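PDB 4OQJ: PKS from Streptomyces albus, which probably catalyses carbon–carbon bond formation between carrier-bound acyl units as a ketosynthase-bearing polyketide synthase of the oxazolomycin pathway. Local coordinates for residues 21-26 with 263-268; 324-329 with 360-365; 483-488 with 527-532. All coordinates share one frame; numbering follows the deposited sequence.

Contact 1 (21-26 with 263-268); sequences SDIAVI and VVLKRL
The peptide planes of Ala24 and Lys266 meet in two different ways. Lys266 N lies in the plane of the Ala24 carbonyl, 3.0 Å from Ala24 O. In return, Ala24 N sits almost on the extended C=O line of Lys266, 2.7 Å from Lys266 O, but the N-H...O angle is only 136°. This pair is a hydrogen-bonded antiparallel bridge, with non-hydrogen-bonded pairs Ile23–Arg267 and Val25–Leu265 to either side. A third rung, from Ile26 N to Val264 O, continues the ladder. Strands 23-31 and 259-267 are neighbours in the N-terminal half of the thiolase-type ketosynthase fold, and strand 280-289 flanks the former on its other side. Val25 and Leu265 share one face, where Val25 CG2 and Leu265 CD2 run side by side at 3.8 Å; Ile23, though it points away overall, lays CG2 on Leu265 CB, and helix 195-209 packs on Ile23 and Leu265. Elsewhere the chi1 of Ile26 (61°) places CG1 between its backbone N and carbonyl carbon, 3.6 Å from Val264 CG1, while CD1 reaches Lys266 CB. The Lys266 chain bends at chi3 and takes its amine away to Asp274, Asp276 and Tyr123. Where strand 259-267 ends, Arg267 is the N-cap of helix 268-274, and Leu268 N makes a nearly straight bond (169°) to Asp22 O at 2.9 Å. The two methyls of Leu268 divide their contacts: CD1 meets Ala24 CB, and CD2 lies 4.0 Å from Asp22 CB, while Asp22 OD2 is salt-bridged to Lys283.

Contact 2 (324-329 with 360-365); sequences SYVEAH and CALGSV
Glu327 and Val365 meet through a nearly straight hydrogen bond (170°), in which Val365 N reaches the syn lone pair of Glu327 OE2 at 2.8 Å. The other carboxylate oxygen, Glu327 OE1, accepts a bond from Tyr325 OH at 2.7 Å, within the plane of the phenol ring at its edge. Lys383 joins both groups, salt-bridged to Glu327 OE1 and hydrogen-bonded to Tyr325 OH, which should help stabilise the carboxylate as an anion in this buried setting. With its two oxygens engaged by different partners, the carboxylate has its rotation fixed. The chain of Glu327 bends at chi2 (67°) to bring it there. Between the strands, a parallel ladder runs from Ala361 N to Ser324 O, Val326 N to Ala361 O, Gly363 N to Val326 O and Ala328 N to Gly363 O. Gly363 has no side chain beside the Tyr325 ring, and Tyr325 OH comes within 3.3 Å of Gly363 CA. Nearer the start of the strands, Ala361 CB touches the ring edge at Tyr325 CD1, 3.7 Å away. On the other face, the packing is apolar: Val326 and Leu362 lie side by side, pointing the same way, CG1 to CD1 at 3.8 Å, and Ala328 CB touches the same methyl, Leu362 CD1. Cys360 SG lies by Val326 CG2. Helix 336-348 packs over Leu362 and Val326, completing a beta-alpha-beta unit with strands 325-327 and 360-363. Its first strand leads to His329, hydrogen-bonded through NE2 to a glycerol probably from the crystallisation liquor; this residue begins a His-Gly-Thr sequence like that of the active site in related ketosynthases.

Contact 3 (483-488 with 527-532); sequences DLARAL and ALALGD
Leu528 points from helix 521-530 towards Leu484 and Leu488 of helix 474-490, crossing each of them at a slant. A single methyl does most of the touching: Leu528 CD1 lies 3.7 Å from Leu484 CD2 and 3.9 Å from Leu488 CD1. Leu484 and Leu488 are one helical turn apart and adopt different rotamers: in Leu484 the CG is anti to the backbone N (chi1 180°), whereas in Leu488 it is anti to the carbonyl carbon (chi1 -75°), and each brings a methyl to Leu528 CD1. These helices lie in an alpha/beta region that probably corresponds to the linker domain following the ketosynthase in type I polyketide synthases; the sequence of 483-488 falls in the ketosynthase C-terminal extension family. Beside the leucines, Ala485 points toward the second helix, and its CB stands 4.0 Å from Leu528 CB and 4.1 Å from Ala529 N. The small methyl of Ala485 is consistent with the close backbone approach here, Ala485 CA to Leu528 CA 5.7 Å. Leu516 of strand 512-518 and Leu503 of helix 496-505 extend the apolar layer, touching Leu528 and Leu484 respectively, while Ala529 lies at the exposed margin.

Contacts 1 and 2 are strand pairings in the same mixed sheet of the ketosynthase, with centres about 22 Å apart and without touching. Contact 1 joins antiparallel strands from distant parts of the sequence, whereas contact 2 joins parallel strands of one beta-alpha-beta unit. Both are buried and held by backbone ladders, but contact 2 adds a buried carboxylate that bonds across to the backbone just past the second strand; in contact 1 the charged ends of Asp22 and Lys266 pair with residues outside the two segments. Contact 3 is a small apolar meeting of two helices in what is probably the linker region, mostly buried but with an exposed alanine at its margin, and centred about 32 and 39 Å from the centres of contacts 1 and 2.

Contact 1 (21-26 with 263-268)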
ATOM      1  N   SER A  21      -4.216 -13.582  15.740  1.00 28.16           N
ATOM      2  CA  SER A  21      -3.677 -13.002  14.514  1.00 28.68           C
ATOM      3  C   SER A  21      -3.801 -13.902  13.283  1.00 26.43           C
ATOM      4  O   SER A  21      -3.458 -13.480  12.184  1.00 28.52           O
ATOM      5  CB  SER A  21      -2.207 -12.645  14.727  1.00 30.38           C
ATOM      6  OG  SER A  21      -1.445 -13.811  14.986  1.00 36.44           O
ATOM      7  N   ASP A  22      -4.279 -15.135  13.449  1.00 21.38           N
ATOM      8  CA  ASP A  22      -4.417 -16.028  12.301  1.00 18.24           C
ATOM      9  C   ASP A  22      -5.484 -15.486  11.359  1.00 16.78           C
ATOM     10  O   ASP A  22      -6.553 -15.065  11.803  1.00 15.86           O
ATOM     11  CB  ASP A  22      -4.776 -17.452  12.740  1.00 23.83           C
ATOM     12  CG  ASP A  22      -3.595 -18.209  13.339  1.00 33.34           C
ATOM     13  OD1 ASP A  22      -2.439 -17.742  13.234  1.00 31.19           O
ATOM     14  OD2 ASP A  22      -3.832 -19.291  13.916  1.00 39.31           O
ATOM     15  N   ILE A  23      -5.189 -15.504  10.062  1.00 16.39           N
ATOM     16  CA  ILE A  23      -6.108 -15.020   9.034  1.00 14.80           C
ATOM     17  C   ILE A  23      -6.608 -16.165   8.161  1.00 14.83           C
ATOM     18  O   ILE A  23      -5.816 -16.875   7.551  1.00 16.30           O
ATOM     19  CB  ILE A  23      -5.442 -13.977   8.101  1.00 17.07           C
ATOM     20  CG1 ILE A  23      -4.897 -12.768   8.876  1.00 21.58           C
ATOM     21  CG2 ILE A  23      -6.410 -13.515   7.028  1.00 14.69           C
ATOM     22  CD1 ILE A  23      -5.913 -11.976   9.622  1.00 23.32           C
ATOM     23  N   ALA A  24      -7.924 -16.332   8.074  1.00 13.84           N
ATOM     24  CA  ALA A  24      -8.497 -17.321   7.170  1.00 13.75           C
ATOM     25  C   ALA A  24      -8.548 -16.829   5.728  1.00 14.05           C
ATOM     26  O   ALA A  24      -8.864 -15.667   5.469  1.00 15.83           O
ATOM     27  CB  ALA A  24      -9.891 -17.699   7.621  1.00 17.24           C
ATOM     28  N   VAL A  25      -8.230 -17.718   4.793  1.00 12.23           N
ATOM     29  CA  VAL A  25      -8.566 -17.512   3.393  1.00 11.48           C
ATOM     30  C   VAL A  25      -9.945 -18.108   3.169  1.00 14.42           C
ATOM     31  O   VAL A  25     -10.091 -19.329   3.223  1.00 17.16           O
ATOM     32  CB  VAL A  25      -7.556 -18.172   2.463  1.00 14.47           C
ATOM     33  CG1 VAL A  25      -7.928 -17.930   1.017  1.00 13.41           C
ATOM     34  CG2 VAL A  25      -6.151 -17.645   2.759  1.00 14.08           C
ATOM     35  N   ILE A  26     -10.957 -17.271   2.943  1.00 14.06           N
ATOM     36  CA  ILE A  26     -12.326 -17.774   2.877  1.00 15.20           C
ATOM     37  C   ILE A  26     -12.864 -17.825   1.468  1.00 13.64           C
ATOM     38  O   ILE A  26     -13.969 -18.304   1.247  1.00 13.62           O
ATOM     39  CB  ILE A  26     -13.282 -16.948   3.729  1.00 15.31           C
ATOM     40  CG1 ILE A  26     -13.333 -15.487   3.261  1.00 13.66           C
ATOM     41  CG2 ILE A  26     -12.893 -17.052   5.207  1.00 16.26           C
ATOM     42  CD1 ILE A  26     -14.458 -14.707   3.930  1.00 18.57           C
ATOM     43  N   VAL A 263      -7.490 -13.328  -3.429  1.00 10.22           N
ATOM     44  CA  VAL A 263      -7.950 -14.049  -2.264  1.00 10.39           C
ATOM     45  C   VAL A 263      -8.794 -13.129  -1.399  1.00 10.07           C
ATOM     46  O   VAL A 263      -8.616 -11.909  -1.415  1.00 11.06           O
ATOM     47  CB  VAL A 263      -6.773 -14.619  -1.440  1.00 12.13           C
ATOM     48  CG1 VAL A 263      -5.987 -15.615  -2.275  1.00 14.88           C
ATOM     49  CG2 VAL A 263      -5.856 -13.487  -0.927  1.00 10.80           C
ATOM     50  N   VAL A 264      -9.714 -13.737  -0.654  1.00  9.14           N
ATOM     51  CA  VAL A 264     -10.568 -13.035   0.304  1.00  9.72           C
ATOM     52  C   VAL A 264     -10.143 -13.474   1.704  1.00 10.79           C
ATOM     53  O   VAL A 264     -10.104 -14.671   1.989  1.00 11.35           O
ATOM     54  CB  VAL A 264     -12.051 -13.358   0.066  1.00 11.92           C
ATOM     55  CG1 VAL A 264     -12.959 -12.638   1.072  1.00  9.33           C
ATOM     56  CG2 VAL A 264     -12.450 -13.019  -1.357  1.00 13.53           C
ATOM     57  N   LEU A 265      -9.810 -12.505   2.554  1.00  9.70           N
ATOM     58  CA  LEU A 265      -9.204 -12.750   3.857  1.00 12.50           C
ATOM     59  C   LEU A 265     -10.114 -12.245   4.970  1.00 14.76           C
ATOM     60  O   LEU A 265     -10.814 -11.248   4.799  1.00 13.14           O
ATOM     61  CB  LEU A 265      -7.839 -12.058   3.940  1.00 14.05           C
ATOM     62  CG  LEU A 265      -6.882 -12.421   2.794  1.00 14.72           C
ATOM     63  CD1 LEU A 265      -5.601 -11.608   2.868  1.00 16.84           C
ATOM     64  CD2 LEU A 265      -6.561 -13.907   2.805  1.00 13.88           C
ATOM     65  N   LYS A 266     -10.083 -12.945   6.104  1.00 12.13           N
ATOM     66  CA  LYS A 266     -10.897 -12.637   7.274  1.00 13.15           C
ATOM     67  C   LYS A 266     -10.206 -13.228   8.493  1.00 16.82           C
ATOM     68  O   LYS A 266      -9.565 -14.269   8.380  1.00 17.64           O
ATOM     69  CB  LYS A 266     -12.300 -13.234   7.118  1.00 15.37           C
ATOM     70  CG  LYS A 266     -13.259 -12.924   8.270  1.00 18.77           C
ATOM     71  CD  LYS A 266     -14.552 -13.743   8.154  1.00 23.39           C
ATOM     72  CE  LYS A 266     -15.771 -12.880   8.003  1.00 23.98           C
ATOM     73  NZ  LYS A 266     -17.059 -13.652   8.005  1.00 22.20           N
ATOM     74  N   ARG A 267     -10.321 -12.596   9.653  1.00 15.46           N
ATOM     75  CA  ARG A 267      -9.736 -13.189  10.852  1.00 19.33           C
ATOM     76  C   ARG A 267     -10.250 -14.599  10.979  1.00 20.33           C
ATOM     77  O   ARG A 267     -11.425 -14.844  10.741  1.00 19.30           O
ATOM     78  CB  ARG A 267     -10.101 -12.433  12.114  1.00 22.93           C
ATOM     79  CG  ARG A 267      -9.516 -11.068  12.251  1.00 32.35           C
ATOM     80  CD  ARG A 267      -9.837 -10.577  13.635  1.00 43.40           C
ATOM     81  NE  ARG A 267      -9.459  -9.189  13.838  1.00 49.51           N
ATOM     82  CZ  ARG A 267      -8.489  -8.780  14.651  1.00 58.27           C
ATOM     83  NH1 ARG A 267      -7.763  -9.650  15.362  1.00 53.22           N
ATOM     84  NH2 ARG A 267      -8.246  -7.480  14.754  1.00 66.66           N
ATOM     85  N   LEU A 268      -9.382 -15.523  11.350  1.00 19.54           N
ATOM     86  CA  LEU A 268      -9.796 -16.923  11.438  1.00 20.93           C
ATOM     87  C   LEU A 268     -10.908 -17.111  12.450  1.00 19.59           C
ATOM     88  O   LEU A 268     -11.864 -17.842  12.186  1.00 18.35           O
ATOM     89  CB  LEU A 268      -8.618 -17.821  11.807  1.00 22.45           C
ATOM     90  CG  LEU A 268      -8.974 -19.292  12.020  1.00 22.03           C
ATOM     91  CD1 LEU A 268      -9.631 -19.880  10.785  1.00 21.13           C
ATOM     92  CD2 LEU A 268      -7.718 -20.102  12.407  1.00 24.47           C
TER

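Contact 2 (324-329 with 360-365)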
ATOM      1  N   SER A 324       6.973 -27.918   5.768  1.00 21.10           N
ATOM      2  CA  SER A 324       7.233 -29.122   4.956  1.00 22.05           C
ATOM      3  C   SER A 324       7.109 -28.894   3.452  1.00 21.09           C
ATOM      4  O   SER A 324       7.336 -29.818   2.664  1.00 21.81           O
ATOM      5  CB  SER A 324       6.291 -30.274   5.365  1.00 23.37           C
ATOM      6  OG  SER A 324       4.937 -29.853   5.416  1.00 23.89           O
ATOM      7  N   TYR A 325       6.743 -27.676   3.060  1.00 19.57           N
ATOM      8  CA  TYR A 325       6.773 -27.261   1.652  1.00 18.61           C
ATOM      9  C   TYR A 325       7.126 -25.767   1.545  1.00 17.31           C
ATOM     10  O   TYR A 325       6.604 -24.945   2.295  1.00 16.58           O
ATOM     11  CB  TYR A 325       5.422 -27.524   0.939  1.00 24.19           C
ATOM     12  CG  TYR A 325       5.489 -27.062  -0.491  1.00 21.82           C
ATOM     13  CD1 TYR A 325       6.213 -27.784  -1.427  1.00 21.11           C
ATOM     14  CD2 TYR A 325       4.884 -25.881  -0.898  1.00 20.73           C
ATOM     15  CE1 TYR A 325       6.340 -27.351  -2.722  1.00 22.38           C
ATOM     16  CE2 TYR A 325       4.995 -25.442  -2.204  1.00 17.14           C
ATOM     17  CZ  TYR A 325       5.730 -26.183  -3.109  1.00 19.22           C
ATOM     18  OH  TYR A 325       5.882 -25.759  -4.415  1.00 18.44           O
ATOM     19  N   VAL A 326       8.002 -25.410   0.613  1.00 17.29           N
ATOM     20  CA  VAL A 326       8.205 -24.003   0.272  1.00 18.25           C
ATOM     21  C   VAL A 326       7.941 -23.778  -1.209  1.00 17.07           C
ATOM     22  O   VAL A 326       8.488 -24.472  -2.068  1.00 17.24           O
ATOM     23  CB  VAL A 326       9.643 -23.502   0.606  1.00 16.25           C
ATOM     24  CG1 VAL A 326       9.900 -22.119  -0.003  1.00 15.88           C
ATOM     25  CG2 VAL A 326       9.866 -23.461   2.105  1.00 17.76           C
ATOM     26  N   GLU A 327       7.099 -22.794  -1.487  1.00 14.21           N
ATOM     27  CA  GLU A 327       6.865 -22.330  -2.834  1.00 14.16           C
ATOM     28  C   GLU A 327       7.849 -21.196  -3.070  1.00 12.87           C
ATOM     29  O   GLU A 327       7.672 -20.085  -2.568  1.00 12.73           O
ATOM     30  CB  GLU A 327       5.408 -21.885  -3.025  1.00 15.82           C
ATOM     31  CG  GLU A 327       5.090 -21.158  -4.354  1.00 16.32           C
ATOM     32  CD  GLU A 327       5.205 -22.057  -5.600  1.00 17.27           C
ATOM     33  OE1 GLU A 327       5.280 -23.298  -5.470  1.00 14.56           O
ATOM     34  OE2 GLU A 327       5.210 -21.505  -6.720  1.00 12.98           O
ATOM     35  N   ALA A 328       8.892 -21.515  -3.821  1.00 13.70           N
ATOM     36  CA  ALA A 328       9.963 -20.596  -4.154  1.00 14.78           C
ATOM     37  C   ALA A 328       9.516 -19.532  -5.140  1.00 14.18           C
ATOM     38  O   ALA A 328       8.566 -19.725  -5.896  1.00 14.15           O
ATOM     39  CB  ALA A 328      11.118 -21.356  -4.732  1.00 15.71           C
ATOM     40  N   HIS A 329      10.205 -18.401  -5.124  1.00 12.87           N
ATOM     41  CA  HIS A 329      10.044 -17.409  -6.174  1.00 13.77           C
ATOM     42  C   HIS A 329      10.376 -18.086  -7.507  1.00 17.25           C
ATOM     43  O   HIS A 329       9.628 -17.990  -8.484  1.00 19.24           O
ATOM     44  CB  HIS A 329      10.949 -16.213  -5.887  1.00 14.08           C
ATOM     45  CG  HIS A 329      10.826 -15.114  -6.883  1.00 15.38           C
ATOM     46  ND1 HIS A 329       9.631 -14.486  -7.156  1.00 19.61           N
ATOM     47  CD2 HIS A 329      11.756 -14.530  -7.675  1.00 18.76           C
ATOM     48  CE1 HIS A 329       9.827 -13.559  -8.077  1.00 18.24           C
ATOM     49  NE2 HIS A 329      11.105 -13.568  -8.410  1.00 20.12           N
ATOM     50  N   CYS A 360      11.993 -31.037   3.574  1.00 26.95           N
ATOM     51  CA  CYS A 360      11.060 -30.001   3.110  1.00 25.30           C
ATOM     52  C   CYS A 360      11.054 -29.922   1.589  1.00 23.41           C
ATOM     53  O   CYS A 360      12.070 -29.660   0.963  1.00 23.99           O
ATOM     54  CB  CYS A 360      11.407 -28.624   3.706  1.00 22.02           C
ATOM     55  SG  CYS A 360      10.217 -27.298   3.323  1.00 20.74           S
ATOM     56  N   ALA A 361       9.887 -30.133   0.999  1.00 22.22           N
ATOM     57  CA  ALA A 361       9.742 -30.041  -0.441  1.00 21.61           C
ATOM     58  C   ALA A 361       9.829 -28.592  -0.902  1.00 19.91           C
ATOM     59  O   ALA A 361       9.442 -27.663  -0.187  1.00 20.18           O
ATOM     60  CB  ALA A 361       8.424 -30.658  -0.877  1.00 23.18           C
ATOM     61  N   LEU A 362      10.347 -28.422  -2.111  1.00 19.60           N
ATOM     62  CA  LEU A 362      10.568 -27.124  -2.724  1.00 18.63           C
ATOM     63  C   LEU A 362      10.039 -27.176  -4.153  1.00 18.79           C
ATOM     64  O   LEU A 362      10.243 -28.165  -4.855  1.00 22.45           O
ATOM     65  CB  LEU A 362      12.065 -26.782  -2.700  1.00 20.64           C
ATOM     66  CG  LEU A 362      12.533 -25.417  -3.180  1.00 20.34           C
ATOM     67  CD1 LEU A 362      12.123 -24.323  -2.209  1.00 18.28           C
ATOM     68  CD2 LEU A 362      14.059 -25.433  -3.372  1.00 23.65           C
ATOM     69  N   GLY A 363       9.349 -26.130  -4.591  1.00 17.94           N
ATOM     70  CA  GLY A 363       8.804 -26.126  -5.937  1.00 17.40           C
ATOM     71  C   GLY A 363       8.572 -24.728  -6.463  1.00 18.72           C
ATOM     72  O   GLY A 363       8.700 -23.755  -5.719  1.00 18.41           O
ATOM     73  N   SER A 364       8.233 -24.628  -7.747  1.00 17.25           N
ATOM     74  CA  SER A 364       7.896 -23.341  -8.348  1.00 15.41           C
ATOM     75  C   SER A 364       6.794 -23.460  -9.397  1.00 15.59           C
ATOM     76  O   SER A 364       6.954 -24.182 -10.392  1.00 17.86           O
ATOM     77  CB  SER A 364       9.119 -22.709  -9.002  1.00 14.50           C
ATOM     78  OG  SER A 364       8.717 -21.507  -9.655  1.00 15.04           O
ATOM     79  N   VAL A 365       5.685 -22.755  -9.179  1.00 15.32           N
ATOM     80  CA  VAL A 365       4.588 -22.726 -10.151  1.00 15.03           C
ATOM     81  C   VAL A 365       5.006 -22.007 -11.438  1.00 14.00           C
ATOM     82  O   VAL A 365       4.341 -22.116 -12.468  1.00 15.10           O
ATOM     83  CB  VAL A 365       3.333 -22.053  -9.574  1.00 12.94           C
ATOM     84  CG1 VAL A 365       3.498 -20.510  -9.471  1.00 12.42           C
ATOM     85  CG2 VAL A 365       2.108 -22.426 -10.380  1.00 15.35           C
TER

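Contact 3 (483-488 with 527-532)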
ATOM      1  N   ASP A 483     -24.516 -24.844 -14.804  1.00 28.86           N
ATOM      2  CA  ASP A 483     -23.337 -24.936 -13.941  1.00 28.72           C
ATOM      3  C   ASP A 483     -23.678 -25.462 -12.549  1.00 25.91           C
ATOM      4  O   ASP A 483     -22.944 -26.280 -11.992  1.00 25.49           O
ATOM      5  CB  ASP A 483     -22.648 -23.565 -13.779  1.00 32.73           C
ATOM      6  CG  ASP A 483     -21.940 -23.084 -15.050  1.00 45.00           C
ATOM      7  OD1 ASP A 483     -21.708 -23.897 -15.975  1.00 42.94           O
ATOM      8  OD2 ASP A 483     -21.602 -21.874 -15.111  1.00 47.49           O
ATOM      9  N   LEU A 484     -24.746 -24.935 -11.949  1.00 24.55           N
ATOM     10  CA  LEU A 484     -25.121 -25.362 -10.603  1.00 23.55           C
ATOM     11  C   LEU A 484     -25.556 -26.821 -10.632  1.00 24.15           C
ATOM     12  O   LEU A 484     -25.196 -27.604  -9.754  1.00 27.57           O
ATOM     13  CB  LEU A 484     -26.255 -24.499 -10.036  1.00 23.14           C
ATOM     14  CG  LEU A 484     -26.697 -24.899  -8.621  1.00 21.87           C
ATOM     15  CD1 LEU A 484     -25.557 -24.748  -7.635  1.00 23.46           C
ATOM     16  CD2 LEU A 484     -27.913 -24.100  -8.157  1.00 20.52           C
ATOM     17  N   ALA A 485     -26.348 -27.165 -11.641  1.00 23.61           N
ATOM     18  CA  ALA A 485     -26.791 -28.549 -11.842  1.00 31.05           C
ATOM     19  C   ALA A 485     -25.597 -29.481 -11.873  1.00 36.17           C
ATOM     20  O   ALA A 485     -25.554 -30.480 -11.153  1.00 34.48           O
ATOM     21  CB  ALA A 485     -27.573 -28.668 -13.114  1.00 30.55           C
ATOM     22  N   ARG A 486     -24.618 -29.115 -12.699  1.00 37.49           N
ATOM     23  CA  ARG A 486     -23.400 -29.890 -12.861  1.00 33.57           C
ATOM     24  C   ARG A 486     -22.659 -29.998 -11.545  1.00 30.19           C
ATOM     25  O   ARG A 486     -22.221 -31.076 -11.162  1.00 32.48           O
ATOM     26  CB  ARG A 486     -22.500 -29.253 -13.928  1.00 39.51           C
ATOM     27  CG  ARG A 486     -21.269 -30.083 -14.318  1.00 49.59           C
ATOM     28  CD  ARG A 486     -20.469 -29.444 -15.469  1.00 53.32           C
ATOM     29  NE  ARG A 486     -21.335 -28.904 -16.525  1.00 52.55           N
ATOM     30  CZ  ARG A 486     -21.528 -27.606 -16.769  1.00 56.12           C
ATOM     31  NH1 ARG A 486     -20.910 -26.671 -16.049  1.00 58.02           N
ATOM     32  NH2 ARG A 486     -22.348 -27.238 -17.749  1.00 53.80           N
ATOM     33  N   ALA A 487     -22.508 -28.883 -10.840  1.00 28.22           N
ATOM     34  CA  ALA A 487     -21.765 -28.911  -9.581  1.00 27.89           C
ATOM     35  C   ALA A 487     -22.497 -29.790  -8.555  1.00 27.25           C
ATOM     36  O   ALA A 487     -21.880 -30.459  -7.712  1.00 31.94           O
ATOM     37  CB  ALA A 487     -21.569 -27.492  -9.040  1.00 35.06           C
ATOM     38  N   LEU A 488     -23.820 -29.777  -8.613  1.00 28.74           N
ATOM     39  CA  LEU A 488     -24.601 -30.529  -7.642  1.00 32.67           C
ATOM     40  C   LEU A 488     -24.478 -32.042  -7.915  1.00 37.26           C
ATOM     41  O   LEU A 488     -24.324 -32.833  -6.978  1.00 35.61           O
ATOM     42  CB  LEU A 488     -26.064 -30.068  -7.659  1.00 32.83           C
ATOM     43  CG  LEU A 488     -26.335 -28.701  -6.995  1.00 34.84           C
ATOM     44  CD1 LEU A 488     -27.814 -28.361  -7.075  1.00 33.94           C
ATOM     45  CD2 LEU A 488     -25.856 -28.630  -5.539  1.00 36.38           C
ATOM     46  N   ALA A 527     -33.787 -31.719 -11.394  1.00 34.84           N
ATOM     47  CA  ALA A 527     -34.788 -30.692 -11.659  1.00 32.85           C
ATOM     48  C   ALA A 527     -34.195 -29.509 -12.416  1.00 32.34           C
ATOM     49  O   ALA A 527     -34.778 -29.041 -13.398  1.00 35.83           O
ATOM     50  CB  ALA A 527     -35.417 -30.233 -10.359  1.00 31.33           C
ATOM     51  N   LEU A 528     -33.025 -29.043 -11.975  1.00 33.53           N
ATOM     52  CA  LEU A 528     -32.359 -27.911 -12.615  1.00 35.69           C
ATOM     53  C   LEU A 528     -31.929 -28.238 -14.045  1.00 38.76           C
ATOM     54  O   LEU A 528     -32.015 -27.390 -14.943  1.00 40.42           O
ATOM     55  CB  LEU A 528     -31.143 -27.467 -11.785  1.00 35.47           C
ATOM     56  CG  LEU A 528     -31.487 -26.871 -10.419  1.00 34.15           C
ATOM     57  CD1 LEU A 528     -30.241 -26.666  -9.570  1.00 34.61           C
ATOM     58  CD2 LEU A 528     -32.227 -25.557 -10.593  1.00 31.60           C
ATOM     59  N   ALA A 529     -31.471 -29.463 -14.268  1.00 41.70           N
ATOM     60  CA  ALA A 529     -31.063 -29.871 -15.609  1.00 44.10           C
ATOM     61  C   ALA A 529     -32.264 -29.958 -16.561  1.00 44.69           C
ATOM     62  O   ALA A 529     -32.158 -29.577 -17.726  1.00 48.57           O
ATOM     63  CB  ALA A 529     -30.339 -31.196 -15.556  1.00 44.49           C
ATOM     64  N   LEU A 530     -33.403 -30.429 -16.057  1.00 51.87           N
ATOM     65  CA  LEU A 530     -34.582 -30.650 -16.906  1.00 60.99           C
ATOM     66  C   LEU A 530     -35.283 -29.343 -17.305  1.00 63.84           C
ATOM     67  O   LEU A 530     -35.778 -29.212 -18.428  1.00 61.81           O
ATOM     68  CB  LEU A 530     -35.579 -31.579 -16.201  1.00 61.49           C
ATOM     69  CG  LEU A 530     -35.081 -32.968 -15.760  1.00 61.24           C
ATOM     70  CD1 LEU A 530     -36.235 -33.938 -15.538  1.00 62.06           C
ATOM     71  CD2 LEU A 530     -34.066 -33.549 -16.737  1.00 59.19           C
ATOM     72  N   GLY A 531     -35.329 -28.380 -16.389  1.00 62.07           N
ATOM     73  CA  GLY A 531     -35.912 -27.082 -16.687  1.00 55.68           C
ATOM     74  C   GLY A 531     -37.416 -27.144 -16.879  1.00 51.50           C
ATOM     75  O   GLY A 531     -37.998 -26.357 -17.626  1.00 56.86           O
ATOM     76  N   ASP A 532     -38.040 -28.081 -16.180  1.00 47.07           N
ATOM     77  CA  ASP A 532     -39.475 -28.328 -16.305  1.00 58.59           C
ATOM     78  C   ASP A 532     -40.302 -27.384 -15.418  1.00 50.92           C
ATOM     79  O   ASP A 532     -40.232 -27.450 -14.187  1.00 45.19           O
ATOM     80  CB  ASP A 532     -39.766 -29.781 -15.947  1.00 74.24           C
ATOM     81  CG  ASP A 532     -39.103 -30.199 -14.640  1.00 81.15           C
ATOM     82  OD1 ASP A 532     -38.046 -29.601 -14.293  1.00 71.40           O
ATOM     83  OD2 ASP A 532     -39.634 -31.113 -13.968  1.00 84.43           O
TER